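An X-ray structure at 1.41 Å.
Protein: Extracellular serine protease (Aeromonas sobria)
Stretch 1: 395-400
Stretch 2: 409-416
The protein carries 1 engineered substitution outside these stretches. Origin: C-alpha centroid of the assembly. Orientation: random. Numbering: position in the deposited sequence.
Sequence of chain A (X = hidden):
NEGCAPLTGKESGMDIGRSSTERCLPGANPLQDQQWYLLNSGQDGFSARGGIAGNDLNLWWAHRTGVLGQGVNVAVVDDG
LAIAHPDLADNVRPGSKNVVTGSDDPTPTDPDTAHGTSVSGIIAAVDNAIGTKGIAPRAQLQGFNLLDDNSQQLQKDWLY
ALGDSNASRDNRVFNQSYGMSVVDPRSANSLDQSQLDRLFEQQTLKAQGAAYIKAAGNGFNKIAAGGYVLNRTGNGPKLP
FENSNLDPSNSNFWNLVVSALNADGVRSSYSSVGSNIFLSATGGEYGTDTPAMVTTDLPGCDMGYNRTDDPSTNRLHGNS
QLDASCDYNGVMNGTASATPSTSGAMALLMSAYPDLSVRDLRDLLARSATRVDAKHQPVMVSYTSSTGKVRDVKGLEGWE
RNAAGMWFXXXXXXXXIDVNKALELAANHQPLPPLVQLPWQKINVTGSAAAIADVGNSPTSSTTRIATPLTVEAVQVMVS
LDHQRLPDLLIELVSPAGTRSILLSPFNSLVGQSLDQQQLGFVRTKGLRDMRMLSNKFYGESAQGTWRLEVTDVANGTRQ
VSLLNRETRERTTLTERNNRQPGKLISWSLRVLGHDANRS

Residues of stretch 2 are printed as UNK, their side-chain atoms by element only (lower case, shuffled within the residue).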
# COMPACT_ATOMS: atom_id res chain seq x y z
N GLY A 395 5.65 18.90 -10.71
CA GLY A 395 5.73 18.27 -9.39
C GLY A 395 5.02 16.92 -9.35
O GLY A 395 5.34 16.07 -8.50
N LEU A 396 4.05 16.75 -10.24
CA LEU A 396 3.33 15.48 -10.41
C LEU A 396 2.82 15.42 -11.84
O LEU A 396 2.23 16.36 -12.33
CB LEU A 396 2.17 15.34 -9.43
CG LEU A 396 1.50 13.96 -9.38
CD1 LEU A 396 2.36 12.98 -8.61
CD2 LEU A 396 0.10 14.03 -8.79
N GLU A 397 3.04 14.29 -12.51
CA GLU A 397 2.62 14.14 -13.89
C GLU A 397 1.12 13.88 -14.01
O GLU A 397 0.46 13.46 -13.05
CB GLU A 397 3.36 12.97 -14.56
CG GLU A 397 4.88 13.03 -14.40
CD GLU A 397 5.42 12.21 -13.24
OE1 GLU A 397 4.80 12.18 -12.14
OE2 GLU A 397 6.48 11.58 -13.43
N GLY A 398 0.61 14.14 -15.21
CA GLY A 398 -0.66 13.58 -15.64
C GLY A 398 -0.35 12.27 -16.35
O GLY A 398 0.65 11.62 -16.05
N TRP A 399 -1.19 11.88 -17.31
CA TRP A 399 -0.91 10.70 -18.13
C TRP A 399 0.24 10.94 -19.09
O TRP A 399 0.27 11.95 -19.79
CB TRP A 399 -2.13 10.31 -18.95
CG TRP A 399 -3.19 9.61 -18.17
CD1 TRP A 399 -4.37 10.14 -17.73
CD2 TRP A 399 -3.16 8.25 -17.72
NE1 TRP A 399 -5.08 9.18 -17.05
CE2 TRP A 399 -4.37 8.01 -17.03
CE3 TRP A 399 -2.24 7.19 -17.86
CZ2 TRP A 399 -4.68 6.78 -16.47
CZ3 TRP A 399 -2.55 5.96 -17.31
CH2 TRP A 399 -3.77 5.76 -16.62
N GLU A 400 1.16 9.98 -19.12
CA GLU A 400 2.29 9.99 -20.07
C GLU A 400 2.51 8.59 -20.64
O GLU A 400 2.22 7.58 -19.99
CB GLU A 400 3.57 10.50 -19.40
CG GLU A 400 3.41 11.94 -18.89
CD GLU A 400 4.64 12.48 -18.18
OE1 GLU A 400 5.64 11.76 -18.10
OE2 GLU A 400 4.60 13.64 -17.71
N UNK A 409 0.30 6.86 -15.22
CA UNK A 409 0.21 8.07 -14.41
C UNK A 409 0.45 7.71 -12.94
O UNK A 409 0.11 6.60 -12.51
o UNK A 409 -2.20 7.94 -14.13
c UNK A 409 -1.14 8.76 -14.59
N UNK A 410 1.04 8.62 -12.16
CA UNK A 410 1.19 8.32 -10.73
C UNK A 410 -0.16 8.26 -10.01
O UNK A 410 -0.26 7.64 -8.95
c UNK A 410 1.69 9.90 -12.51
c UNK A 410 2.04 9.48 -10.21
c UNK A 410 1.82 10.58 -11.19
N UNK A 411 -1.20 8.89 -10.56
CA UNK A 411 -2.52 8.84 -9.94
C UNK A 411 -3.20 7.48 -10.14
O UNK A 411 -3.74 6.91 -9.18
c UNK A 411 -3.41 9.99 -10.44
o UNK A 411 -2.81 11.23 -10.06
c UNK A 411 -4.80 9.89 -9.83
N UNK A 412 -3.18 6.98 -11.37
CA UNK A 412 -3.96 5.79 -11.73
C UNK A 412 -3.10 4.57 -12.05
O UNK A 412 -3.64 3.52 -12.42
c UNK A 412 -7.45 9.45 -12.08
c UNK A 412 -5.80 7.29 -12.63
c UNK A 412 -7.70 8.23 -11.48
c UNK A 412 -5.56 8.53 -13.22
o UNK A 412 -8.28 10.51 -11.79
c UNK A 412 -6.87 7.17 -11.76
c UNK A 412 -4.89 6.12 -12.91
c UNK A 412 -6.38 9.61 -12.95
N UNK A 413 -1.78 4.70 -11.94
CA UNK A 413 -0.89 3.65 -12.42
C UNK A 413 -1.10 3.44 -13.91
O UNK A 413 -1.17 4.40 -14.69
N UNK A 414 -1.22 2.18 -14.31
CA UNK A 414 -1.53 1.84 -15.69
C UNK A 414 -3.00 2.07 -16.05
O UNK A 414 -3.37 2.03 -17.22
c UNK A 414 2.60 0.69 -16.82
c UNK A 414 0.40 0.23 -15.93
c UNK A 414 -1.09 0.40 -16.00
c UNK A 414 0.99 -0.43 -14.85
c UNK A 414 3.18 0.02 -15.75
c UNK A 414 2.37 -0.54 -14.76
c UNK A 414 1.22 0.79 -16.90
N UNK A 415 -3.81 2.36 -15.04
CA UNK A 415 -5.21 2.68 -15.25
C UNK A 415 -6.17 1.92 -14.36
O UNK A 415 -5.76 1.16 -13.47
N UNK A 416 -7.46 2.11 -14.63
CA UNK A 416 -8.50 1.42 -13.89
C UNK A 416 -8.64 -0.02 -14.38
O UNK A 416 -8.73 -0.28 -15.58
c UNK A 416 -11.10 1.49 -13.54
c UNK A 416 -11.05 1.26 -12.04
c UNK A 416 -12.33 2.30 -13.93
c UNK A 416 -9.82 2.16 -14.04
O HOH W 1 -1.32 11.44 -12.31

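Position 409 carries one carbon and then one oxygen, unbranched. The carbon is CB, and it lies over the face of the Trp399 six-membered ring, 3.9 Å from the ring centroid, in a CH-pi contact. The same CB is 3.7 Å from Gly398 O. A short side chain ending in a single hydroxyl is serine, so this is Ser409. Its chi1 is p, and OG sits over one face of the Trp399 ring, 3.6 Å from Trp399 CZ2. OG also accepts a hydrogen bond from the backbone N of position 412, at 3.1 Å.

Position 410 has three side-chain carbons that close a ring onto the backbone N. One ring carbon lies 3.6 Å from Leu396 CD1 and 3.5 Å from Glu397 OE1. The closed ring makes it proline, Pro410, and the touching carbon is CG. The pucker is C-gamma endo. Pro410 has more of its surface covered by stretch 1 than any other residue of stretch 2.

Position 411 shows one carbon that bears one oxygen and one carbon. The oxygen lies 4.2 Å from Leu396 CD2. Branching at CB with a hydroxyl identifies threonine, Thr411. Its chi1 is m. OG1 is hydrogen-bonded to water 1 at 2.7 Å. The water donates to Glu397 O at 2.8 Å, so it bridges the two stretches.

Position 412 has one carbon followed by a six-carbon ring bearing one oxygen. Its CB packs 3.6 Å from Trp399 CZ2. The ring is near parallel to the Trp399 five-membered ring, with planes at 10°, but the centroids are 5.8 Å apart and the rings barely overlap. This is tyrosine, Tyr412. The OH is hydrogen-bonded elsewhere in the structure.

Position 413 has no side-chain atoms. Its backbone O approaches Trp399 CZ3 to 3.3 Å. The residue is glycine, Gly413. Its phi of 60° favours glycine by itself. Gly413 O also accepts a hydrogen bond from Ser409 N at 2.9 Å. A weak one runs back from Gly413 N to Ser409 O at 2.7 Å.

Position 414 has one carbon and then a plain six-carbon ring, with no oxygen. CA-to-CB points away from stretch 1. The backbone makes the contact instead, with its O 3.8 Å from Trp399 CH2. It is phenylalanine, Phe414.

Position 415 again lacks a side chain. Its CA lies at the edge of the Trp399 ring, 3.7 Å from Trp399 CH2. It is glycine, Gly415. At its backbone angles a CB would be jammed against the preceding carbonyl O. Gly415 N donates a hydrogen bond to Tyr412 O at 2.9 Å, closing a type II' turn from Tyr412 to Gly415.

Position 416 has four carbons, forked at the second. It makes no contact with stretch 1. This is leucine, Leu416.

The contact centres on Trp399, which meets Ser409 and the residues from Tyr412 to Gly415. Leu396 and Glu397 pack against Pro410. No direct hydrogen bond joins the stretches. Packing and one bridging water connect them, while internal hydrogen bonds hold stretch 2 in shape.

Stretch 2, residues 409-416: SPTYGFGL
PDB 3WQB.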